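Local coordinates for protein tyrosinase (Burkholderia thailandensis, PDB 5ZRD) that probably hydroxylates monophenols and oxidises the resulting catechols to quinones with oxygen at a pair of copper ions, at residues V88-W93 with P272-H277; T251-T256 with W328-Q333; N278-A283 with F317-N322. All coordinates share one frame; numbering follows the deposited sequence.

Interaction 1 (V88-W93 with P272-H277); sequences VLFPTW and PVESPH. With CU (copper (II) ion), chain K.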
loop_
_atom_site.group_PDB
_atom_site.type_symbol
_atom_site.label_atom_id
_atom_site.label_comp_id
_atom_site.label_asym_id
_atom_site.label_seq_id
_atom_site.Cartn_x
_atom_site.Cartn_y
_atom_site.Cartn_z
ATOM N N VAL A 88 -28.976 -8.365 3.855
ATOM C CA VAL A 88 -30.422 -8.085 4.074
ATOM C C VAL A 88 -30.940 -6.983 3.135
ATOM O O VAL A 88 -32.145 -6.775 3.031
ATOM C CB VAL A 88 -30.702 -7.724 5.545
ATOM C CG1 VAL A 88 -30.489 -8.931 6.444
ATOM C CG2 VAL A 88 -29.844 -6.557 6.017
ATOM N N LEU A 89 -30.068 -6.283 2.446
ATOM C CA LEU A 89 -30.504 -5.295 1.462
ATOM C C LEU A 89 -30.804 -5.957 0.110
ATOM O O LEU A 89 -31.187 -5.267 -0.813
ATOM C CB LEU A 89 -29.408 -4.235 1.315
ATOM C CG LEU A 89 -29.021 -3.530 2.617
ATOM C CD1 LEU A 89 -28.058 -2.390 2.343
ATOM C CD2 LEU A 89 -30.250 -3.017 3.339
ATOM N N PHE A 90 -30.673 -7.272 -0.028
ATOM C CA PHE A 90 -30.890 -7.862 -1.363
ATOM C C PHE A 90 -32.293 -7.493 -1.912
ATOM O O PHE A 90 -32.431 -7.032 -3.040
ATOM C CB PHE A 90 -30.594 -9.368 -1.363
ATOM C CG PHE A 90 -31.165 -10.082 -2.557
ATOM C CD1 PHE A 90 -30.455 -10.166 -3.735
ATOM C CD2 PHE A 90 -32.445 -10.590 -2.542
ATOM C CE1 PHE A 90 -30.995 -10.782 -4.857
ATOM C CE2 PHE A 90 -32.981 -11.225 -3.644
ATOM C CZ PHE A 90 -32.255 -11.320 -4.807
ATOM N N PRO A 91 -33.347 -7.750 -1.168
ATOM C CA PRO A 91 -34.697 -7.544 -1.713
ATOM C C PRO A 91 -35.042 -6.075 -2.009
ATOM O O PRO A 91 -35.645 -5.773 -3.038
ATOM C CB PRO A 91 -35.619 -8.035 -0.590
ATOM C CG PRO A 91 -34.794 -9.089 0.098
ATOM C CD PRO A 91 -33.404 -8.495 0.090
ATOM N N THR A 92 -34.696 -5.204 -1.070
ATOM C CA THR A 92 -35.060 -3.815 -1.143
ATOM C C THR A 92 -34.193 -3.084 -2.171
ATOM O O THR A 92 -34.631 -2.155 -2.802
ATOM C CB THR A 92 -34.899 -3.154 0.232
ATOM O OG1 THR A 92 -33.634 -3.466 0.822
ATOM C CG2 THR A 92 -35.991 -3.590 1.162
ATOM N N TRP A 93 -32.933 -3.465 -2.267
ATOM C CA TRP A 93 -32.063 -2.823 -3.239
ATOM C C TRP A 93 -32.589 -3.130 -4.627
ATOM O O TRP A 93 -32.672 -2.205 -5.443
ATOM C CB TRP A 93 -30.595 -3.228 -3.111
ATOM C CG TRP A 93 -29.724 -2.437 -4.027
ATOM C CD1 TRP A 93 -29.139 -1.235 -3.752
ATOM C CD2 TRP A 93 -29.405 -2.744 -5.398
ATOM N NE1 TRP A 93 -28.441 -0.796 -4.842
ATOM C CE2 TRP A 93 -28.610 -1.683 -5.877
ATOM C CE3 TRP A 93 -29.723 -3.794 -6.264
ATOM C CZ2 TRP A 93 -28.123 -1.641 -7.177
ATOM C CZ3 TRP A 93 -29.241 -3.754 -7.552
ATOM C CH2 TRP A 93 -28.446 -2.695 -7.995
ATOM N N PRO A 272 -34.399 -18.538 1.544
ATOM C CA PRO A 272 -34.495 -17.142 1.212
ATOM C C PRO A 272 -34.932 -16.953 -0.245
ATOM O O PRO A 272 -34.684 -17.811 -1.117
ATOM C CB PRO A 272 -33.081 -16.589 1.411
ATOM C CG PRO A 272 -32.175 -17.776 1.122
ATOM C CD PRO A 272 -33.018 -19.000 1.385
ATOM N N VAL A 273 -35.573 -15.829 -0.517
ATOM C CA VAL A 273 -35.982 -15.572 -1.884
ATOM C C VAL A 273 -34.746 -15.509 -2.792
ATOM O O VAL A 273 -34.845 -15.780 -3.979
ATOM C CB VAL A 273 -36.823 -14.291 -2.029
ATOM C CG1 VAL A 273 -36.060 -13.028 -1.676
ATOM C CG2 VAL A 273 -37.377 -14.200 -3.442
ATOM N N GLU A 274 -33.593 -15.142 -2.225
ATOM C CA GLU A 274 -32.349 -15.017 -2.972
ATOM C C GLU A 274 -31.937 -16.349 -3.636
ATOM O O GLU A 274 -31.215 -16.322 -4.625
ATOM C CB GLU A 274 -31.205 -14.524 -2.084
ATOM C CG GLU A 274 -30.061 -13.939 -2.879
ATOM C CD GLU A 274 -28.907 -13.379 -2.059
ATOM O OE1 GLU A 274 -27.957 -12.759 -2.680
ATOM O OE2 GLU A 274 -28.901 -13.624 -0.819
ATOM N N SER A 275 -32.361 -17.467 -3.064
ATOM C CA SER A 275 -31.912 -18.801 -3.472
ATOM C C SER A 275 -32.487 -19.181 -4.844
ATOM O O SER A 275 -31.750 -19.383 -5.783
ATOM C CB SER A 275 -32.217 -19.813 -2.379
ATOM O OG SER A 275 -31.603 -21.070 -2.641
ATOM N N PRO A 276 -33.808 -19.287 -4.960
ATOM C CA PRO A 276 -34.406 -19.578 -6.244
ATOM C C PRO A 276 -34.051 -18.534 -7.303
ATOM O O PRO A 276 -33.910 -18.874 -8.500
ATOM C CB PRO A 276 -35.923 -19.584 -5.995
ATOM C CG PRO A 276 -36.068 -18.941 -4.639
ATOM C CD PRO A 276 -34.818 -19.390 -3.923
ATOM N N HIS A 277 -33.884 -17.295 -6.847
ATOM C CA HIS A 277 -33.363 -16.189 -7.672
ATOM C C HIS A 277 -32.016 -16.575 -8.291
ATOM O O HIS A 277 -31.856 -16.504 -9.503
ATOM C CB HIS A 277 -33.278 -14.888 -6.873
ATOM C CG HIS A 277 -32.159 -13.992 -7.287
ATOM N ND1 HIS A 277 -30.872 -14.151 -6.800
ATOM C CD2 HIS A 277 -32.115 -12.911 -8.088
ATOM C CE1 HIS A 277 -30.085 -13.205 -7.295
ATOM N NE2 HIS A 277 -30.815 -12.422 -8.075
HETATM CU CU CU K . -30.630 -11.157 -9.784
#
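His-277, packed against the ring edge of Phe-90, coordinates the copper ion through NE2 at 2.1 Å. The other nitrogen is occupied as well: ND1 donates to the carbonyl O of Glu-274 at 3.1 Å, with that oxygen close to the imidazole plane. A histidine held at both nitrogens has little freedom to turn about its ring bond, and the backbone acceptor settles which nitrogen carries hydrogen, leaving NE2 for the metal. Phe-90 covers one face. Its CZ stands over the middle of the imidazole, 3.6 Å from His-277 CG, in an edge-to-face (T-shaped) pair with centroids 4.7 Å apart and planes at 69°.

With CG anti to the backbone N (chi1 163°), Phe-90 reaches out from the first turn of helix 90-108 and also presents a face to Glu-274. The CG methylene of Glu-274 lies 3.7 Å from the centroid of the Phe-90 ring, almost straight above it, as a CH-pi contact. The extended glutamate chain then brings its carboxylate over the ring rim, stacked at 27° to the ring, with OE1 3.8 Å from Phe-90 CD1. OE1 is hydrogen-bonded to the backbone N of Gly-86 and OE2 to that of Thr-256, which satisfies the buried carboxylate. Val-273 adds an apolar contact at the edge of the phenyl ring, its CG1 lying 4.1 Å from Phe-90 CE2. A flat, apolar side chain suits this place because it can press on a metal ligand without competing for the ion. His-281 and His-320 are the other protein ligands of this copper, and the arrangement of a second-shell aromatic packed on a first-shell histidine belongs to the dinuclear type 3 copper centre of tyrosinases.

Interaction 2 (T251-T256 with W328-Q333); sequences TVFSNT and WVWQKQ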
loop_
_atom_site.group_PDB
_atom_site.type_symbol
_atom_site.label_atom_id
_atom_site.label_comp_id
_atom_site.label_asym_id
_atom_site.label_seq_id
_atom_site.Cartn_x
_atom_site.Cartn_y
_atom_site.Cartn_z
ATOM N N THR A 251 -35.264 -11.150 7.954
ATOM C CA THR A 251 -33.815 -11.377 7.904
ATOM C C THR A 251 -33.499 -12.643 7.086
ATOM O O THR A 251 -32.681 -12.568 6.168
ATOM C CB THR A 251 -33.190 -11.372 9.300
ATOM O OG1 THR A 251 -33.496 -10.121 9.923
ATOM C CG2 THR A 251 -31.688 -11.538 9.254
ATOM N N VAL A 252 -34.169 -13.769 7.333
ATOM C CA VAL A 252 -33.745 -14.996 6.704
ATOM C C VAL A 252 -34.469 -15.177 5.375
ATOM O O VAL A 252 -34.006 -15.955 4.530
ATOM C CB VAL A 252 -33.925 -16.203 7.631
ATOM C CG1 VAL A 252 -33.132 -15.990 8.900
ATOM C CG2 VAL A 252 -35.381 -16.531 7.928
ATOM N N PHE A 253 -35.572 -14.436 5.188
ATOM C CA PHE A 253 -36.196 -14.371 3.899
ATOM C C PHE A 253 -35.267 -13.671 2.902
ATOM O O PHE A 253 -35.247 -14.020 1.717
ATOM C CB PHE A 253 -37.532 -13.624 3.937
ATOM C CG PHE A 253 -38.181 -13.413 2.591
ATOM C CD1 PHE A 253 -38.785 -14.466 1.932
ATOM C CD2 PHE A 253 -38.104 -12.191 1.947
ATOM C CE1 PHE A 253 -39.377 -14.281 0.690
ATOM C CE2 PHE A 253 -38.671 -11.996 0.693
ATOM C CZ PHE A 253 -39.315 -13.043 0.066
ATOM N N SER A 254 -34.512 -12.689 3.391
ATOM C CA SER A 254 -33.880 -11.724 2.529
ATOM C C SER A 254 -32.678 -12.309 1.781
ATOM O O SER A 254 -32.406 -11.824 0.712
ATOM C CB SER A 254 -33.470 -10.500 3.288
ATOM O OG SER A 254 -32.371 -10.786 4.136
ATOM N N ASN A 255 -31.938 -13.279 2.307
ATOM C CA ASN A 255 -30.591 -13.505 1.740
ATOM C C ASN A 255 -29.993 -14.847 2.182
ATOM O O ASN A 255 -30.371 -15.397 3.201
ATOM C CB ASN A 255 -29.646 -12.357 2.105
ATOM C CG ASN A 255 -29.123 -12.386 3.527
ATOM O OD1 ASN A 255 -28.058 -12.957 3.773
ATOM N ND2 ASN A 255 -29.811 -11.718 4.459
ATOM N N THR A 256 -29.001 -15.312 1.435
ATOM C CA THR A 256 -28.409 -16.647 1.630
ATOM C C THR A 256 -27.521 -16.699 2.867
ATOM O O THR A 256 -27.348 -17.774 3.458
ATOM C CB THR A 256 -27.610 -17.092 0.395
ATOM O OG1 THR A 256 -26.735 -16.035 -0.022
ATOM C CG2 THR A 256 -28.517 -17.467 -0.762
ATOM N N TRP A 328 -43.165 -9.234 -2.494
ATOM C CA TRP A 328 -44.428 -8.558 -2.142
ATOM C C TRP A 328 -45.473 -9.583 -1.658
ATOM O O TRP A 328 -46.203 -9.321 -0.700
ATOM C CB TRP A 328 -44.942 -7.727 -3.337
ATOM C CG TRP A 328 -46.250 -7.047 -3.081
ATOM C CD1 TRP A 328 -47.440 -7.315 -3.690
ATOM C CD2 TRP A 328 -46.517 -6.012 -2.116
ATOM N NE1 TRP A 328 -48.425 -6.523 -3.164
ATOM C CE2 TRP A 328 -47.890 -5.705 -2.211
ATOM C CE3 TRP A 328 -45.745 -5.334 -1.174
ATOM C CZ2 TRP A 328 -48.495 -4.727 -1.431
ATOM C CZ3 TRP A 328 -46.344 -4.362 -0.401
ATOM C CH2 TRP A 328 -47.699 -4.058 -0.537
ATOM N N VAL A 329 -45.512 -10.748 -2.302
ATOM C CA VAL A 329 -46.367 -11.829 -1.847
ATOM C C VAL A 329 -45.986 -12.276 -0.434
ATOM O O VAL A 329 -46.860 -12.532 0.342
ATOM C CB VAL A 329 -46.329 -13.039 -2.792
ATOM C CG1 VAL A 329 -46.987 -14.251 -2.150
ATOM C CG2 VAL A 329 -46.992 -12.725 -4.120
ATOM N N TRP A 330 -44.696 -12.363 -0.114
ATOM C CA TRP A 330 -44.264 -12.784 1.177
ATOM C C TRP A 330 -44.689 -11.721 2.189
ATOM O O TRP A 330 -45.065 -12.063 3.304
ATOM C CB TRP A 330 -42.743 -13.020 1.219
ATOM C CG TRP A 330 -42.202 -13.301 2.592
ATOM C CD1 TRP A 330 -42.090 -14.515 3.198
ATOM C CD2 TRP A 330 -41.740 -12.334 3.551
ATOM N NE1 TRP A 330 -41.568 -14.373 4.454
ATOM C CE2 TRP A 330 -41.337 -13.045 4.694
ATOM C CE3 TRP A 330 -41.650 -10.939 3.563
ATOM C CZ2 TRP A 330 -40.872 -12.406 5.834
ATOM C CZ3 TRP A 330 -41.147 -10.303 4.678
ATOM C CH2 TRP A 330 -40.792 -11.030 5.810
ATOM N N GLN A 331 -44.562 -10.456 1.802
ATOM C CA GLN A 331 -44.951 -9.330 2.699
ATOM C C GLN A 331 -46.434 -9.467 3.016
ATOM O O GLN A 331 -46.789 -9.393 4.161
ATOM C CB GLN A 331 -44.692 -7.968 2.081
ATOM C CG GLN A 331 -43.229 -7.572 2.124
ATOM C CD GLN A 331 -42.932 -6.257 1.437
ATOM O OE1 GLN A 331 -42.722 -6.212 0.225
ATOM N NE2 GLN A 331 -42.856 -5.183 2.218
ATOM N N LYS A 332 -47.238 -9.810 2.010
ATOM C CA LYS A 332 -48.718 -9.927 2.177
ATOM C C LYS A 332 -49.081 -11.155 3.022
ATOM O O LYS A 332 -49.861 -11.038 3.956
ATOM C CB LYS A 332 -49.426 -10.060 0.825
ATOM C CG LYS A 332 -49.410 -8.828 -0.077
ATOM C CD LYS A 332 -50.777 -8.465 -0.685
ATOM C CE LYS A 332 -51.258 -9.341 -1.832
ATOM N NZ LYS A 332 -50.153 -9.863 -2.686
ATOM N N GLN A 333 -48.530 -12.327 2.666
ATOM C CA GLN A 333 -48.859 -13.571 3.333
ATOM C C GLN A 333 -48.307 -13.555 4.765
ATOM O O GLN A 333 -48.770 -14.353 5.538
ATOM C CB GLN A 333 -48.316 -14.808 2.611
ATOM C CG GLN A 333 -48.956 -15.108 1.254
ATOM C CD GLN A 333 -48.498 -16.436 0.682
ATOM O OE1 GLN A 333 -47.742 -17.160 1.321
ATOM N NE2 GLN A 333 -48.965 -16.797 -0.512
#
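The last residues of helix 250-254 approach residues 328-333 of the long helix 315-334 at a single point: the CA atoms of Phe-253 and Trp-330 are 8.7 Å apart, the shortest such spacing between 251-256 and 328-333. No hydrogen bond crosses the gap; two aromatic side chains bridge it.

Phe-253 and Trp-330 slide past one another in opposite directions and end face to face, the phenyl ring over the five-membered ring of the indole with centroids 3.9 Å apart and planes only 11° from parallel. Both have CG anti to the backbone N (chi1 175° and 173°), which carries each ring out from its helix so that the two lie alongside. Among the closest carbons are Phe-253 CD1 and Trp-330 CD1, 3.5 Å apart. The overlap runs on past the rings: Phe-253 CZ reaches Trp-330 CB at 3.6 Å, and Phe-253 CB lies over the indole as a CH-pi contact. Trp-330 NE1, the polar point of the indole, is hydrogen-bonded to the carbonyl O of Ala-247, which restrains the ring's rotation, and the ring of His-336 also meets it nearly parallel.

Just after Phe-253 the chain turns. Ser-254 OG donates to Thr-251 O at 2.7 Å and accepts from Asn-255 ND2 along a nearly straight bond. Asn-255 itself is the N-cap of helix 256-265, a role suited to its short polar side chain.

Between the helices the attraction is dispersion and pi stacking of buried faces, so their relative position depends on shape and close fit, while the hydrogen bond at NE1 restrains the indole.

Interaction 3 (N278-A283 with F317-N322); sequences NDIHLA and FFHHCN. With CU (copper (II) ion), chain K; O (oxygen atom), chain L.
The second copper site of the type 3 centre is built where helix 274-285 runs beside helix 315-334. His-281 NE2 binds the ion at 2.0 Å from the first helix and His-320 NE2 at 1.9 Å from the second; the bound oxygen atom lies 2.2 Å from the same copper. The two imidazoles meet rim to rim, with His-320 NE2 at the edge of the His-281 ring, because both nitrogens converge on one metal. His-281 has CG anti to its carbonyl carbon (chi1 -86°), which swings the ring across toward the other helix, and its ND1 is held by Met-304 O.

Over these six-residue segments the helix axes are 11.1 Å apart and nearly antiparallel, at 161°. This is one of the helix pairs of the four-helix bundle that carries the copper ligands in tyrosinases, and His-277, one turn before His-281, supplies the third histidine.

His-319 sits next to a ligand but is not one: its NE2 stays 4.1 Å from the copper. Its ring plane stands 83° to that of His-281, in a pair that is neither stacked nor edge-to-face, with His-319 NE2 3.5 Å from His-281 CD2, and the same nitrogen lies above the rim of the His-320 ring. At the far side of the imidazole, ND1 is hydrogen-bonded to Glu-119 OE1, which restrains the ring's rotation. Ile-280 packs beside that bond, its CG2 3.3 Å from His-319 ND1; the beta-branched chain lays an apolar methyl against the imidazole on the side away from the metal. Beyond the contact, Phe-316 and His-94 both stack on His-320.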
loop_
_atom_site.group_PDB
_atom_site.type_symbol
_atom_site.label_atom_id
_atom_site.label_comp_id
_atom_site.label_asym_id
_atom_site.label_seq_id
_atom_site.Cartn_x
_atom_site.Cartn_y
_atom_site.Cartn_z
ATOM N N ASN A 278 -31.078 -16.960 -7.441
ATOM C CA ASN A 278 -29.786 -17.481 -7.861
ATOM C C ASN A 278 -29.971 -18.556 -8.944
ATOM O O ASN A 278 -29.282 -18.503 -9.987
ATOM C CB ASN A 278 -28.986 -17.999 -6.672
ATOM C CG ASN A 278 -28.429 -16.895 -5.807
ATOM O OD1 ASN A 278 -28.669 -15.715 -6.063
ATOM N ND2 ASN A 278 -27.688 -17.269 -4.779
ATOM N N ASP A 279 -30.906 -19.483 -8.743
ATOM C CA ASP A 279 -31.117 -20.576 -9.719
ATOM C C ASP A 279 -31.413 -20.055 -11.119
ATOM O O ASP A 279 -30.877 -20.576 -12.103
ATOM C CB ASP A 279 -32.260 -21.505 -9.283
ATOM C CG ASP A 279 -31.985 -22.223 -7.947
ATOM O OD1 ASP A 279 -30.801 -22.363 -7.520
ATOM O OD2 ASP A 279 -32.974 -22.653 -7.318
ATOM N N ILE A 280 -32.247 -19.017 -11.212
ATOM C CA ILE A 280 -32.752 -18.558 -12.481
ATOM C C ILE A 280 -31.581 -17.893 -13.205
ATOM O O ILE A 280 -31.419 -18.059 -14.382
ATOM C CB ILE A 280 -33.988 -17.632 -12.320
ATOM C CG1 ILE A 280 -35.254 -18.372 -11.870
ATOM C CG2 ILE A 280 -34.275 -16.847 -13.580
ATOM C CD1 ILE A 280 -35.706 -19.521 -12.779
ATOM N N HIS A 281 -30.794 -17.110 -12.498
ATOM C CA HIS A 281 -29.589 -16.580 -13.049
ATOM C C HIS A 281 -28.711 -17.705 -13.618
ATOM O O HIS A 281 -28.158 -17.546 -14.663
ATOM C CB HIS A 281 -28.806 -15.842 -11.961
ATOM C CG HIS A 281 -29.199 -14.418 -11.771
ATOM N ND1 HIS A 281 -28.489 -13.383 -12.345
ATOM C CD2 HIS A 281 -30.170 -13.855 -11.016
ATOM C CE1 HIS A 281 -29.001 -12.239 -11.936
ATOM N NE2 HIS A 281 -30.077 -12.496 -11.160
ATOM N N LEU A 282 -28.496 -18.803 -12.894
ATOM C CA LEU A 282 -27.569 -19.787 -13.393
ATOM C C LEU A 282 -28.172 -20.528 -14.598
ATOM O O LEU A 282 -27.470 -20.869 -15.526
ATOM C CB LEU A 282 -27.179 -20.765 -12.282
ATOM C CG LEU A 282 -26.454 -20.181 -11.076
ATOM C CD1 LEU A 282 -25.625 -21.243 -10.371
ATOM C CD2 LEU A 282 -25.574 -18.994 -11.429
ATOM N N ALA A 283 -29.458 -20.818 -14.576
ATOM C CA ALA A 283 -30.094 -21.529 -15.683
ATOM C C ALA A 283 -30.015 -20.688 -16.966
ATOM O O ALA A 283 -29.519 -21.129 -18.020
ATOM C CB ALA A 283 -31.520 -21.841 -15.327
ATOM N N PHE A 317 -34.265 -7.731 -15.778
ATOM C CA PHE A 317 -35.265 -6.858 -15.138
ATOM C C PHE A 317 -36.635 -7.542 -15.100
ATOM O O PHE A 317 -37.400 -7.337 -14.136
ATOM C CB PHE A 317 -35.262 -5.487 -15.818
ATOM C CG PHE A 317 -33.994 -4.762 -15.500
ATOM C CD1 PHE A 317 -32.859 -5.004 -16.241
ATOM C CD2 PHE A 317 -33.881 -4.027 -14.344
ATOM C CE1 PHE A 317 -31.654 -4.430 -15.886
ATOM C CE2 PHE A 317 -32.673 -3.439 -13.998
ATOM C CZ PHE A 317 -31.562 -3.638 -14.766
ATOM N N PHE A 318 -36.928 -8.365 -16.101
ATOM C CA PHE A 318 -38.176 -9.147 -16.107
ATOM C C PHE A 318 -38.157 -10.179 -14.964
ATOM O O PHE A 318 -39.169 -10.457 -14.304
ATOM C CB PHE A 318 -38.343 -9.813 -17.478
ATOM C CG PHE A 318 -38.671 -8.804 -18.547
ATOM C CD1 PHE A 318 -37.668 -8.091 -19.174
ATOM C CD2 PHE A 318 -39.980 -8.487 -18.838
ATOM C CE1 PHE A 318 -37.974 -7.111 -20.096
ATOM C CE2 PHE A 318 -40.279 -7.529 -19.791
ATOM C CZ PHE A 318 -39.278 -6.841 -20.416
ATOM N N HIS A 319 -36.984 -10.766 -14.766
ATOM C CA HIS A 319 -36.738 -11.730 -13.728
ATOM C C HIS A 319 -36.846 -11.076 -12.345
ATOM O O HIS A 319 -37.522 -11.593 -11.459
ATOM C CB HIS A 319 -35.346 -12.329 -13.907
ATOM C CG HIS A 319 -34.809 -12.980 -12.684
ATOM N ND1 HIS A 319 -35.402 -14.076 -12.112
ATOM C CD2 HIS A 319 -33.738 -12.687 -11.927
ATOM C CE1 HIS A 319 -34.689 -14.459 -11.073
ATOM N NE2 HIS A 319 -33.682 -13.590 -10.918
ATOM N N HIS A 320 -36.126 -9.986 -12.178
ATOM C CA HIS A 320 -36.097 -9.289 -10.934
ATOM C C HIS A 320 -37.432 -8.625 -10.619
ATOM O O HIS A 320 -37.694 -8.383 -9.452
ATOM C CB HIS A 320 -34.958 -8.282 -10.863
ATOM C CG HIS A 320 -33.779 -8.867 -10.162
ATOM N ND1 HIS A 320 -33.725 -8.962 -8.802
ATOM C CD2 HIS A 320 -32.660 -9.449 -10.634
ATOM C CE1 HIS A 320 -32.614 -9.559 -8.456
ATOM N NE2 HIS A 320 -31.933 -9.836 -9.557
ATOM N N CYS A 321 -38.290 -8.417 -11.602
ATOM C CA CYS A 321 -39.628 -7.913 -11.300
ATOM C C CYS A 321 -40.446 -9.075 -10.707
ATOM O O CYS A 321 -41.257 -8.909 -9.767
ATOM C CB CYS A 321 -40.235 -7.260 -12.540
ATOM S SG CYS A 321 -41.891 -6.554 -12.318
ATOM N N ASN A 322 -40.155 -10.284 -11.185
ATOM C CA ASN A 322 -40.791 -11.446 -10.572
ATOM C C ASN A 322 -40.260 -11.687 -9.149
ATOM O O ASN A 322 -40.999 -12.081 -8.298
ATOM C CB ASN A 322 -40.625 -12.707 -11.414
ATOM C CG ASN A 322 -41.556 -13.787 -10.925
ATOM O OD1 ASN A 322 -42.784 -13.589 -10.919
ATOM N ND2 ASN A 322 -40.973 -14.900 -10.497
HETATM CU CU CU K . -30.630 -11.157 -9.784
HETATM O O O L . -28.800 -10.570 -8.779
#

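In the fold
All three contacts lie in the helical core of the tyrosinase central domain. Interactions 1 and 3 share helix 274-285 and one copper: His-277 of the first completes the third's histidine set, with centres about 11 Å apart. Interactions 2 and 3 share helix 315-334, with centres about 16 Å apart. Interactions 1 and 2, with centres about 8 Å apart, have alternating segments and are joined by a backbone hydrogen bond from Val-273 N to Phe-253 O and by Glu-274 to Thr-256. Interaction 3 lies between residues 256 and 328. Packing thus passes from a stack whose Phe-253 side chain is about 13 Å from copper at its nearest atom, through a second-shell phenylalanine, to the metal ligands.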